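Local atomic coordinates of fatty acid CoA ligase (Marinactinospora thermotolerans, PDB entry 6SQ8), a protein that belongs to the AMP-binding (ANL) enzyme family, pairing a large N-terminal part with a small C-terminal domain, and holds adenosine monophosphate in this model. Residues K169-S174 / M355-Y360; A29-Q34 / N59-I64; A442-D447 / R477-T482; H455-V460 / R471-V476. All coordinates share one frame; numbering follows the deposited sequence.

Contact 1. Residues K169-S174 / M355-Y360; sequences KGVAHS and MTMSGY
Tyr360 presents its ring between two side chains. Lys169 runs alongside it in the same direction and lays CD over one face, 3.9 Å from the centroid of the Tyr360 ring and 21° off its normal, a CH-pi contact from a poorly ordered side chain. Met357 SD covers the opposite face, near the rim. Val171 crosses Met357 at about a right angle, its CG1 3.4 Å from Met357 CE, while its other methyl, CG2, meets Tyr360 CE1 obliquely at 3.8 Å. Val171 and Tyr360 share one face of a three-stranded antiparallel sheet, in which strand 170-174 is central and the short strand 359-360 forms one border, in the N-terminal AMP-binding region. Two backbone bonds hold that border: Ala172 N to Gly359 O at 3.0 Å, and Ser358 N to Ala172 O at 2.8 Å, the latter arriving nearly along the C=O axis. Where the strands part, a water accepts from Ser174 N, donates to Thr356 O and also bonds Ser358 OG. The His173 ring carries Met357 CB over one face, and its side chain comes about 4 Å from the bound EQ2. Outside the pair, Tyr360 OH is hydrogen-bonded to Glu301 OE2.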
loop_
_atom_site.group_PDB
_atom_site.type_symbol
_atom_site.label_atom_id
_atom_site.label_comp_id
_atom_site.label_asym_id
_atom_site.label_seq_id
_atom_site.Cartn_x
_atom_site.Cartn_y
_atom_site.Cartn_z
ATOM N N LYS A 169 2.491 -15.665 1.714
ATOM C CA LYS A 169 2.869 -15.644 3.135
ATOM C C LYS A 169 1.962 -14.670 3.879
ATOM O O LYS A 169 1.612 -13.652 3.337
ATOM C CB LYS A 169 4.300 -15.118 3.284
ATOM C CG LYS A 169 5.341 -15.731 2.359
ATOM C CD LYS A 169 6.346 -14.744 1.770
ATOM C CE LYS A 169 6.676 -15.030 0.321
ATOM N NZ LYS A 169 7.938 -14.358 -0.067
ATOM N N GLY A 170 1.657 -14.950 5.146
ATOM C CA GLY A 170 0.864 -14.054 5.983
ATOM C C GLY A 170 1.748 -13.178 6.852
ATOM O O GLY A 170 2.368 -13.662 7.779
ATOM N N VAL A 171 1.788 -11.882 6.549
ATOM C CA VAL A 171 2.557 -10.925 7.333
ATOM C C VAL A 171 1.792 -10.627 8.623
ATOM O O VAL A 171 0.707 -10.085 8.572
ATOM C CB VAL A 171 2.813 -9.624 6.551
ATOM C CG1 VAL A 171 3.304 -8.520 7.464
ATOM C CG2 VAL A 171 3.757 -9.831 5.383
ATOM N N ALA A 172 2.404 -10.944 9.769
ATOM C CA ALA A 172 1.823 -10.674 11.078
ATOM C C ALA A 172 2.407 -9.387 11.648
ATOM O O ALA A 172 3.623 -9.292 11.832
ATOM C CB ALA A 172 2.098 -11.827 12.010
ATOM N N HIS A 173 1.530 -8.429 11.943
ATOM C CA HIS A 173 1.916 -7.156 12.541
ATOM C C HIS A 173 1.402 -7.077 13.982
ATOM O O HIS A 173 0.218 -7.338 14.265
ATOM C CB HIS A 173 1.398 -5.981 11.708
ATOM C CG HIS A 173 2.396 -5.482 10.720
ATOM N ND1 HIS A 173 2.269 -5.704 9.356
ATOM C CD2 HIS A 173 3.567 -4.830 10.905
ATOM C CE1 HIS A 173 3.309 -5.182 8.739
ATOM N NE2 HIS A 173 4.128 -4.641 9.670
ATOM N N SER A 174 2.295 -6.665 14.886
ATOM C CA SER A 174 1.990 -6.571 16.292
ATOM C C SER A 174 1.093 -5.361 16.545
ATOM O O SER A 174 1.058 -4.417 15.757
ATOM C CB SER A 174 3.253 -6.496 17.109
ATOM O OG SER A 174 3.736 -5.159 17.188
ATOM N N MET A 355 7.924 -0.537 13.450
ATOM C CA MET A 355 6.762 -0.779 12.606
ATOM C C MET A 355 6.906 -2.093 11.841
ATOM O O MET A 355 5.950 -2.531 11.214
ATOM C CB MET A 355 6.561 0.374 11.621
ATOM C CG MET A 355 6.028 1.618 12.304
ATOM S SD MET A 355 5.885 3.022 11.201
ATOM C CE MET A 355 7.614 3.438 10.970
ATOM N N THR A 356 8.070 -2.748 11.904
ATOM C CA THR A 356 8.285 -3.954 11.102
ATOM C C THR A 356 7.472 -5.120 11.657
ATOM O O THR A 356 7.161 -5.170 12.855
ATOM C CB THR A 356 9.755 -4.368 11.032
ATOM O OG1 THR A 356 10.208 -4.689 12.350
ATOM C CG2 THR A 356 10.597 -3.273 10.421
ATOM N N MET A 357 7.165 -6.052 10.747
ATOM C CA MET A 357 6.409 -7.262 11.002
ATOM C C MET A 357 7.040 -8.024 12.172
ATOM O O MET A 357 8.209 -7.850 12.458
ATOM C CB MET A 357 6.371 -8.162 9.756
ATOM C CG MET A 357 7.676 -8.895 9.502
ATOM S SD MET A 357 7.742 -10.059 8.115
ATOM C CE MET A 357 6.007 -10.450 7.931
ATOM N N SER A 358 6.234 -8.854 12.838
ATOM C CA SER A 358 6.723 -9.835 13.800
ATOM C C SER A 358 7.323 -11.024 13.053
ATOM O O SER A 358 8.278 -11.632 13.501
ATOM C CB SER A 358 5.634 -10.290 14.718
ATOM O OG SER A 358 5.124 -9.194 15.470
ATOM N N GLY A 359 6.749 -11.327 11.890
ATOM C CA GLY A 359 7.185 -12.430 11.068
ATOM C C GLY A 359 6.036 -12.934 10.216
ATOM O O GLY A 359 4.878 -12.480 10.362
ATOM N N TYR A 360 6.349 -13.881 9.329
ATOM C CA TYR A 360 5.314 -14.540 8.591
ATOM C C TYR A 360 4.603 -15.503 9.557
ATOM O O TYR A 360 5.249 -16.282 10.269
ATOM C CB TYR A 360 5.858 -15.232 7.339
ATOM C CG TYR A 360 6.530 -14.317 6.340
ATOM C CD1 TYR A 360 5.842 -13.300 5.698
ATOM C CD2 TYR A 360 7.867 -14.480 6.026
ATOM C CE1 TYR A 360 6.473 -12.458 4.795
ATOM C CE2 TYR A 360 8.507 -13.657 5.114
ATOM C CZ TYR A 360 7.811 -12.647 4.488
ATOM O OH TYR A 360 8.463 -11.853 3.585
HETATM O O HOH W 1 4.782 -6.381 14.332
#

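Contact 2. Residues A29-Q34 / N59-I64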
loop_
_atom_site.group_PDB
_atom_site.type_symbol
_atom_site.label_atom_id
_atom_site.label_comp_id
_atom_site.label_asym_id
_atom_site.label_seq_id
_atom_site.Cartn_x
_atom_site.Cartn_y
_atom_site.Cartn_z
ATOM N N ALA A 29 -19.928 9.011 18.557
ATOM C CA ALA A 29 -20.868 8.291 19.403
ATOM C C ALA A 29 -21.334 7.032 18.676
ATOM O O ALA A 29 -21.236 5.919 19.199
ATOM C CB ALA A 29 -22.041 9.170 19.759
ATOM N N ARG A 30 -21.809 7.221 17.444
ATOM C CA ARG A 30 -22.473 6.158 16.750
ATOM C C ARG A 30 -21.477 5.067 16.343
ATOM O O ARG A 30 -21.827 3.879 16.312
ATOM C CB ARG A 30 -23.238 6.706 15.551
ATOM C CG ARG A 30 -24.131 5.659 14.905
ATOM C CD ARG A 30 -25.094 6.313 13.929
ATOM N NE ARG A 30 -25.569 5.349 12.952
ATOM C CZ ARG A 30 -25.772 5.622 11.671
ATOM N NH1 ARG A 30 -25.513 6.842 11.196
ATOM N NH2 ARG A 30 -26.277 4.680 10.890
ATOM N N LEU A 31 -20.248 5.470 16.021
ATOM C CA LEU A 31 -19.219 4.505 15.624
ATOM C C LEU A 31 -18.766 3.701 16.849
ATOM O O LEU A 31 -18.620 2.466 16.778
ATOM C CB LEU A 31 -18.045 5.238 14.971
ATOM C CG LEU A 31 -16.814 4.377 14.674
ATOM C CD1 LEU A 31 -17.132 3.253 13.701
ATOM C CD2 LEU A 31 -15.668 5.235 14.163
ATOM N N ARG A 32 -18.539 4.411 17.964
ATOM C CA ARG A 32 -18.152 3.784 19.233
ATOM C C ARG A 32 -19.177 2.698 19.579
ATOM O O ARG A 32 -18.799 1.545 19.858
ATOM C CB ARG A 32 -18.064 4.823 20.356
ATOM C CG ARG A 32 -16.831 5.711 20.331
ATOM C CD ARG A 32 -17.065 6.941 21.202
ATOM N NE ARG A 32 -15.954 7.887 21.242
ATOM C CZ ARG A 32 -14.767 7.626 21.795
ATOM N NH1 ARG A 32 -14.570 6.474 22.420
ATOM N NH2 ARG A 32 -13.772 8.499 21.692
ATOM N N HIS A 33 -20.464 3.075 19.490
ATOM C CA HIS A 33 -21.580 2.178 19.729
ATOM C C HIS A 33 -21.457 0.909 18.855
ATOM O O HIS A 33 -21.643 -0.211 19.346
ATOM C CB HIS A 33 -22.915 2.922 19.530
ATOM C CG HIS A 33 -24.113 2.039 19.704
ATOM N ND1 HIS A 33 -24.611 1.235 18.676
ATOM C CD2 HIS A 33 -24.898 1.795 20.783
ATOM C CE1 HIS A 33 -25.651 0.553 19.121
ATOM N NE2 HIS A 33 -25.842 0.876 20.409
ATOM N N GLN A 34 -21.132 1.083 17.569
ATOM C CA GLN A 34 -21.054 -0.043 16.628
ATOM C C GLN A 34 -19.897 -0.983 16.977
ATOM O O GLN A 34 -19.993 -2.186 16.765
ATOM C CB GLN A 34 -20.942 0.458 15.191
ATOM C CG GLN A 34 -22.255 0.284 14.449
ATOM C CD GLN A 34 -22.394 -1.071 13.805
ATOM O OE1 GLN A 34 -21.419 -1.774 13.551
ATOM N NE2 GLN A 34 -23.626 -1.446 13.515
ATOM N N ASN A 59 -15.704 -0.487 1.035
ATOM C CA ASN A 59 -15.268 0.663 1.804
ATOM C C ASN A 59 -16.486 1.295 2.469
ATOM O O ASN A 59 -16.976 2.307 2.001
ATOM C CB ASN A 59 -14.506 1.682 0.952
ATOM C CG ASN A 59 -13.062 1.290 0.707
ATOM O OD1 ASN A 59 -12.727 0.098 0.728
ATOM N ND2 ASN A 59 -12.213 2.289 0.489
ATOM N N THR A 60 -16.942 0.697 3.575
ATOM C CA THR A 60 -18.125 1.158 4.348
ATOM C C THR A 60 -17.706 1.533 5.772
ATOM O O THR A 60 -16.729 1.009 6.282
ATOM C CB THR A 60 -19.187 0.061 4.439
ATOM O OG1 THR A 60 -18.723 -0.935 5.355
ATOM C CG2 THR A 60 -19.465 -0.574 3.095
ATOM N N TRP A 61 -18.477 2.399 6.426
ATOM C CA TRP A 61 -18.107 2.856 7.745
ATOM C C TRP A 61 -18.203 1.724 8.770
ATOM O O TRP A 61 -17.487 1.718 9.763
ATOM C CB TRP A 61 -18.945 4.063 8.151
ATOM C CG TRP A 61 -20.366 3.778 8.521
ATOM C CD1 TRP A 61 -21.461 3.895 7.720
ATOM C CD2 TRP A 61 -20.857 3.410 9.814
ATOM N NE1 TRP A 61 -22.601 3.619 8.422
ATOM C CE2 TRP A 61 -22.261 3.319 9.710
ATOM C CE3 TRP A 61 -20.255 3.137 11.048
ATOM C CZ2 TRP A 61 -23.065 2.957 10.788
ATOM C CZ3 TRP A 61 -21.053 2.777 12.116
ATOM C CH2 TRP A 61 -22.438 2.694 11.984
ATOM N N ARG A 62 -19.083 0.760 8.530
ATOM C CA ARG A 62 -19.223 -0.363 9.449
ATOM C C ARG A 62 -17.970 -1.248 9.391
ATOM O O ARG A 62 -17.610 -1.874 10.375
ATOM C CB ARG A 62 -20.494 -1.168 9.170
ATOM C CG ARG A 62 -21.759 -0.543 9.753
ATOM C CD ARG A 62 -22.978 -1.422 9.475
ATOM N NE ARG A 62 -24.219 -0.825 9.971
ATOM C CZ ARG A 62 -24.861 0.172 9.365
ATOM N NH1 ARG A 62 -24.415 0.678 8.229
ATOM N NH2 ARG A 62 -25.941 0.690 9.916
ATOM N N ALA A 63 -17.298 -1.282 8.249
ATOM C CA ALA A 63 -16.104 -2.109 8.101
ATOM C C ALA A 63 -14.943 -1.539 8.931
ATOM O O ALA A 63 -14.021 -2.282 9.314
ATOM C CB ALA A 63 -15.730 -2.248 6.641
ATOM N N ILE A 64 -14.981 -0.223 9.161
ATOM C CA ILE A 64 -14.032 0.480 10.017
ATOM C C ILE A 64 -14.200 -0.027 11.461
ATOM O O ILE A 64 -13.185 -0.367 12.143
ATOM C CB ILE A 64 -14.210 2.015 9.907
ATOM C CG1 ILE A 64 -13.806 2.529 8.529
ATOM C CG2 ILE A 64 -13.453 2.736 11.005
ATOM C CD1 ILE A 64 -13.991 4.010 8.348
#
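Two helices of the N-terminal AMP-binding region pack here: 28-44, and the first turn of 61-72, the helix that connects the neighbouring parallel strands 52-56 and 76-79. The packing is largely around Trp61. Its CG sits in the crowded position between the backbone N and the carbonyl carbon (chi1 74°), which sends the indole across to helix 28-44.

The apolar contacts come from Leu31 and Gln34. Leu31 CD1 reaches the indole edge, 4.1 Å from Trp61 CE3, and Gln34 crosses the indole at about a right angle with CG 3.5 Å from Trp61 CH2. Within its own helix, Trp61 carries Arg62 CG over the centre of one ring face.

Flat cationic groups gather round CZ2 of the benzo ring. The Arg30 guanidinium turns a face to it, NH2 lying 3.6 Å from Trp61 CZ2, with the two planes 65° apart. The same CZ2 also lies over the centre of a face of the Arg62 guanidinium, so one ring carbon serves two arginines. Their like charges come close, Arg30 NH2 to Arg62 NH2 being 4.1 Å, which is probably eased by solvent, Arg30 being exposed and Arg62 partly so.

Capping fixes the helix start. Thr60 OG1, also bonded to Glu104 OE2, is the N-cap and accepts from Ala63 N at 3.2 Å, with an N-H...O angle of 141°.

Contact 3. Residues A442-D447 / R477-T482; sequences AVVVAD and RSIPVT
Val444 has CG1 anti to its backbone N (chi1 -177°), which spreads its two methyls towards the loop that follows strand 472-475. In that loop Ile479 places CG1 anti to its carbonyl carbon (chi1 -52°) and turns again at chi2 (-67°), so that CD1 swings back towards the strand although the CA-CB bond itself does not aim there.

The two branches of Val444 then do different work. CG1 lies against the loop backbone, 3.5 Å from Arg477 O. CG2 is wedged between backbone and side chain, 3.7 Å from Ser478 CA and 3.8 Å from Ile479 CD1, the two side chains crossing obliquely. Ile479 CD1 also rests on the main chain two residues back along the strand, 3.8 Å from Ala442 O, and more loosely on the methyl of Ala442, 4.5 Å from its CB. Everything that meets here does so by van der Waals contact, and the loop simply lies across one face of the strand.

This is surface packing in the C-terminal domain. The loop runs on to Lys486, which lines the EQ2 and AMP pockets, although the Ile479 side chain is about 13 Å from the bound AMP. Strand 438-445 is the middle one of three, between 422-432 and 472-475; Ile479 also touches Ala426 of the former, and helix 489-494 covers Ala442 through Val492.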
loop_
_atom_site.group_PDB
_atom_site.type_symbol
_atom_site.label_atom_id
_atom_site.label_comp_id
_atom_site.label_asym_id
_atom_site.label_seq_id
_atom_site.Cartn_x
_atom_site.Cartn_y
_atom_site.Cartn_z
ATOM N N ALA A 442 8.744 -2.378 -22.709
ATOM C CA ALA A 442 7.377 -2.100 -23.048
ATOM C C ALA A 442 7.091 -0.646 -22.687
ATOM O O ALA A 442 7.336 -0.237 -21.560
ATOM C CB ALA A 442 6.472 -3.017 -22.282
ATOM N N VAL A 443 6.559 0.112 -23.646
ATOM C CA VAL A 443 6.422 1.535 -23.523
ATOM C C VAL A 443 4.976 1.909 -23.810
ATOM O O VAL A 443 4.397 1.458 -24.752
ATOM C CB VAL A 443 7.391 2.252 -24.476
ATOM C CG1 VAL A 443 7.040 3.721 -24.644
ATOM C CG2 VAL A 443 8.830 2.102 -23.991
ATOM N N VAL A 444 4.414 2.742 -22.940
ATOM C CA VAL A 444 3.142 3.370 -23.157
ATOM C C VAL A 444 3.385 4.797 -23.650
ATOM O O VAL A 444 4.050 5.615 -23.048
ATOM C CB VAL A 444 2.275 3.363 -21.896
ATOM C CG1 VAL A 444 0.910 3.971 -22.155
ATOM C CG2 VAL A 444 2.139 1.956 -21.339
ATOM N N VAL A 445 2.762 5.070 -24.779
ATOM C CA VAL A 445 2.949 6.231 -25.555
ATOM C C VAL A 445 1.897 7.238 -25.096
ATOM O O VAL A 445 0.853 6.835 -24.596
ATOM C CB VAL A 445 2.800 5.794 -27.021
ATOM C CG1 VAL A 445 1.823 6.644 -27.814
ATOM C CG2 VAL A 445 4.159 5.676 -27.682
ATOM N N ALA A 446 2.160 8.531 -25.305
ATOM C CA ALA A 446 1.230 9.596 -24.942
ATOM C C ALA A 446 0.018 9.632 -25.892
ATOM O O ALA A 446 0.155 9.300 -27.062
ATOM C CB ALA A 446 1.965 10.909 -24.959
ATOM N N ASP A 447 -1.154 10.031 -25.360
ATOM C CA ASP A 447 -2.305 10.630 -26.104
ATOM C C ASP A 447 -2.438 10.025 -27.503
ATOM O O ASP A 447 -3.068 8.998 -27.672
ATOM C CB ASP A 447 -2.180 12.160 -26.228
ATOM N N ARG A 477 -0.749 -0.603 -24.817
ATOM C CA ARG A 477 -1.791 0.351 -24.423
ATOM C C ARG A 477 -1.628 0.690 -22.936
ATOM O O ARG A 477 -1.841 1.835 -22.538
ATOM C CB ARG A 477 -3.198 -0.104 -24.815
ATOM C CG ARG A 477 -3.716 -1.372 -24.158
ATOM C CD ARG A 477 -5.107 -1.706 -24.683
ATOM N NE ARG A 477 -6.087 -0.664 -24.377
ATOM C CZ ARG A 477 -6.511 0.276 -25.223
ATOM N NH1 ARG A 477 -6.055 0.328 -26.467
ATOM N NH2 ARG A 477 -7.399 1.164 -24.811
ATOM N N SER A 478 -1.203 -0.284 -22.128
ATOM C CA SER A 478 -0.929 -0.036 -20.702
ATOM C C SER A 478 0.059 -1.058 -20.148
ATOM O O SER A 478 0.313 -2.081 -20.764
ATOM C CB SER A 478 -2.203 -0.067 -19.908
ATOM O OG SER A 478 -2.668 -1.402 -19.776
ATOM N N ILE A 479 0.611 -0.746 -18.973
ATOM C CA ILE A 479 1.484 -1.670 -18.262
ATOM C C ILE A 479 0.594 -2.536 -17.384
ATOM O O ILE A 479 -0.169 -2.008 -16.573
ATOM C CB ILE A 479 2.550 -0.932 -17.434
ATOM C CG1 ILE A 479 3.325 0.097 -18.257
ATOM C CG2 ILE A 479 3.479 -1.923 -16.766
ATOM C CD1 ILE A 479 4.217 -0.488 -19.331
ATOM N N PRO A 480 0.659 -3.878 -17.503
ATOM C CA PRO A 480 -0.161 -4.757 -16.675
ATOM C C PRO A 480 0.243 -4.609 -15.201
ATOM O O PRO A 480 1.428 -4.467 -14.887
ATOM C CB PRO A 480 0.156 -6.171 -17.191
ATOM C CG PRO A 480 1.526 -6.028 -17.789
ATOM C CD PRO A 480 1.550 -4.633 -18.390
ATOM N N VAL A 481 -0.757 -4.658 -14.321
ATOM C CA VAL A 481 -0.557 -4.513 -12.907
ATOM C C VAL A 481 -0.976 -5.815 -12.217
ATOM O O VAL A 481 -1.879 -6.513 -12.690
ATOM C CB VAL A 481 -1.327 -3.302 -12.349
ATOM C CG1 VAL A 481 -0.762 -2.010 -12.902
ATOM C CG2 VAL A 481 -2.833 -3.395 -12.581
ATOM N N THR A 482 -0.315 -6.116 -11.090
ATOM C CA THR A 482 -0.703 -7.188 -10.168
ATOM C C THR A 482 -2.015 -6.783 -9.502
ATOM O O THR A 482 -2.445 -5.635 -9.619
ATOM C CB THR A 482 0.404 -7.469 -9.141
ATOM O OG1 THR A 482 0.458 -6.380 -8.221
ATOM C CG2 THR A 482 1.770 -7.687 -9.759
#

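Contact 4. Residues H455-V460 / R471-V476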
loop_
_atom_site.group_PDB
_atom_site.type_symbol
_atom_site.label_atom_id
_atom_site.label_comp_id
_atom_site.label_asym_id
_atom_site.label_seq_id
_atom_site.Cartn_x
_atom_site.Cartn_y
_atom_site.Cartn_z
ATOM N N HIS A 455 14.800 6.838 -31.255
ATOM C CA HIS A 455 15.047 8.036 -30.440
ATOM C C HIS A 455 15.150 7.638 -28.964
ATOM O O HIS A 455 16.001 8.131 -28.228
ATOM C CB HIS A 455 13.953 9.095 -30.615
ATOM C CG HIS A 455 13.964 9.829 -31.921
ATOM N ND1 HIS A 455 14.982 9.719 -32.853
ATOM C CD2 HIS A 455 13.075 10.700 -32.441
ATOM C CE1 HIS A 455 14.718 10.496 -33.878
ATOM N NE2 HIS A 455 13.548 11.086 -33.655
ATOM N N LEU A 456 14.282 6.712 -28.557
ATOM C CA LEU A 456 14.234 6.220 -27.194
ATOM C C LEU A 456 15.508 5.421 -26.886
ATOM O O LEU A 456 16.128 5.624 -25.846
ATOM C CB LEU A 456 12.970 5.371 -27.007
ATOM C CG LEU A 456 11.640 6.060 -27.311
ATOM C CD1 LEU A 456 10.486 5.155 -26.972
ATOM C CD2 LEU A 456 11.489 7.363 -26.571
ATOM N N ARG A 457 15.914 4.524 -27.794
ATOM C CA ARG A 457 17.147 3.797 -27.615
ATOM C C ARG A 457 18.294 4.796 -27.457
ATOM O O ARG A 457 19.148 4.629 -26.610
ATOM C CB ARG A 457 17.375 2.825 -28.768
ATOM C CG ARG A 457 16.488 1.586 -28.698
ATOM C CD ARG A 457 16.842 0.522 -29.725
ATOM N NE ARG A 457 15.868 0.472 -30.814
ATOM C CZ ARG A 457 14.901 -0.453 -30.956
ATOM N NH1 ARG A 457 14.857 -1.533 -30.181
ATOM N NH2 ARG A 457 13.964 -0.285 -31.879
ATOM N N ALA A 458 18.284 5.848 -28.274
ATOM C CA ALA A 458 19.375 6.823 -28.355
ATOM C C ALA A 458 19.449 7.646 -27.072
ATOM O O ALA A 458 20.542 8.018 -26.608
ATOM C CB ALA A 458 19.170 7.710 -29.554
ATOM N N LEU A 459 18.274 7.913 -26.500
ATOM C CA LEU A 459 18.141 8.656 -25.268
ATOM C C LEU A 459 18.744 7.847 -24.113
ATOM O O LEU A 459 19.501 8.376 -23.282
ATOM C CB LEU A 459 16.649 8.935 -25.074
ATOM C CG LEU A 459 16.282 10.019 -24.065
ATOM C CD1 LEU A 459 17.025 11.330 -24.310
ATOM C CD2 LEU A 459 14.772 10.271 -24.129
ATOM N N VAL A 460 18.435 6.546 -24.074
ATOM C CA VAL A 460 18.985 5.670 -23.051
ATOM C C VAL A 460 20.501 5.623 -23.230
ATOM O O VAL A 460 21.234 5.706 -22.266
ATOM C CB VAL A 460 18.360 4.259 -23.078
ATOM C CG1 VAL A 460 19.150 3.260 -22.244
ATOM C CG2 VAL A 460 16.902 4.287 -22.635
ATOM N N ARG A 471 17.202 -3.599 -26.572
ATOM C CA ARG A 471 17.243 -4.160 -27.906
ATOM C C ARG A 471 15.847 -4.113 -28.530
ATOM O O ARG A 471 15.695 -3.701 -29.652
ATOM C CB ARG A 471 17.783 -5.599 -27.871
ATOM C CG ARG A 471 17.797 -6.296 -29.225
ATOM C CD ARG A 471 18.924 -7.305 -29.329
ATOM N NE ARG A 471 18.451 -8.672 -29.270
ATOM C CZ ARG A 471 19.238 -9.709 -29.069
ATOM N NH1 ARG A 471 20.339 -9.581 -28.340
ATOM N NH2 ARG A 471 18.925 -10.870 -29.614
ATOM N N ARG A 472 14.844 -4.565 -27.783
ATOM C CA ARG A 472 13.458 -4.620 -28.251
ATOM C C ARG A 472 12.653 -3.537 -27.513
ATOM O O ARG A 472 12.785 -3.372 -26.302
ATOM C CB ARG A 472 12.852 -6.013 -28.039
ATOM C CG ARG A 472 13.629 -7.150 -28.703
ATOM C CD ARG A 472 12.819 -8.232 -29.405
ATOM N NE ARG A 472 11.517 -7.760 -29.890
ATOM C CZ ARG A 472 10.329 -8.257 -29.525
ATOM N NH1 ARG A 472 10.242 -9.521 -29.134
ATOM N NH2 ARG A 472 9.248 -7.482 -29.552
ATOM N N VAL A 473 11.857 -2.787 -28.278
ATOM C CA VAL A 473 10.943 -1.795 -27.774
ATOM C C VAL A 473 9.553 -2.095 -28.340
ATOM O O VAL A 473 9.380 -2.078 -29.539
ATOM C CB VAL A 473 11.401 -0.374 -28.151
ATOM C CG1 VAL A 473 10.375 0.682 -27.746
ATOM C CG2 VAL A 473 12.749 -0.043 -27.537
ATOM N N GLU A 474 8.583 -2.355 -27.462
ATOM C CA GLU A 474 7.213 -2.676 -27.832
ATOM C C GLU A 474 6.280 -1.594 -27.289
ATOM O O GLU A 474 6.315 -1.310 -26.096
ATOM C CB GLU A 474 6.848 -4.013 -27.200
ATOM C CG GLU A 474 7.206 -5.176 -28.088
ATOM C CD GLU A 474 6.064 -5.399 -29.061
ATOM O OE1 GLU A 474 4.884 -5.431 -28.596
ATOM O OE2 GLU A 474 6.344 -5.489 -30.276
ATOM N N PHE A 475 5.421 -1.051 -28.148
ATOM C CA PHE A 475 4.436 -0.080 -27.721
ATOM C C PHE A 475 3.146 -0.811 -27.340
ATOM O O PHE A 475 2.649 -1.615 -28.089
ATOM C CB PHE A 475 4.207 0.982 -28.802
ATOM C CG PHE A 475 5.418 1.822 -29.137
ATOM C CD1 PHE A 475 6.087 2.516 -28.147
ATOM C CD2 PHE A 475 5.908 1.902 -30.428
ATOM C CE1 PHE A 475 7.199 3.292 -28.441
ATOM C CE2 PHE A 475 7.027 2.666 -30.721
ATOM C CZ PHE A 475 7.669 3.361 -29.727
ATOM N N VAL A 476 2.616 -0.502 -26.153
ATOM C CA VAL A 476 1.508 -1.224 -25.541
ATOM C C VAL A 476 0.517 -0.198 -24.979
ATOM O O VAL A 476 0.897 0.948 -24.714
ATOM C CB VAL A 476 2.032 -2.170 -24.445
ATOM C CG1 VAL A 476 2.941 -3.250 -25.013
ATOM C CG2 VAL A 476 2.772 -1.416 -23.349
#
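Val473 and Arg457 meet tip to tip. Methyl CG2 of Val473 sits over one face of the Arg457 guanidinium, offset toward its rim and 3.7 Å from Arg457 NH1, so the flat cation lies on an aliphatic group. The edge of the guanidinium turns to the backbone around Arg471 and Arg472, where Arg472 N lies in its plane. A second point of touch is purely apolar: Leu456 CD1 reaches the edge of the Phe475 ring, 4.1 Å from CE1, again end to end.

Behind these groups stand the torsions and partners that aim them. The Arg457 chain leaves the helix with CG anti to the carbonyl carbon and bends at chi3 (-106°), and its NE is held from its own helix by a salt bridge to Glu454. Leu456 also has CG anti to its carbonyl carbon and is backed by Leu416 and His419, while Phe475 leans on Val443 and Val445 of the adjoining strand. Arg472 and Glu474 point away from the helix and pair with each other in a salt bridge, Arg472 NH2 to Glu474 OE2 at 3.6 Å.

The contact joins two parts of a beta-alpha-beta unit in the C-terminal domain, made of strand 438-445, helix 453-463 and strand 472-475. The short helix and strand axes approach to 10.1 Å with their directions 128° apart. Helix 409-418 packs against helix 453-463, its Val415 and Leu416 touching Val460, and strand 472-475 borders the sheet beside 438-445.

How the contacts relate
Along the chain contact 2 comes first, then contact 1, both in the N-terminal AMP-binding region but with centres 26 Å apart and no touch between them. Contacts 3 and 4 belong to the C-terminal domain, and contact 4 falls wholly within the span that contact 3 brackets. Their centres are 13 Å apart and they do touch: strands 438-445 and 472-475 are sheet neighbours, probably hydrogen-bonded from Val443 to Glu474 and Val476, so one small domain carries packing on both faces of this sheet. Contacts 1 and 3, 33 Å apart between centres, lie on opposite sides of the chain's centre, and the bound EQ2 and AMP sit between the two regions.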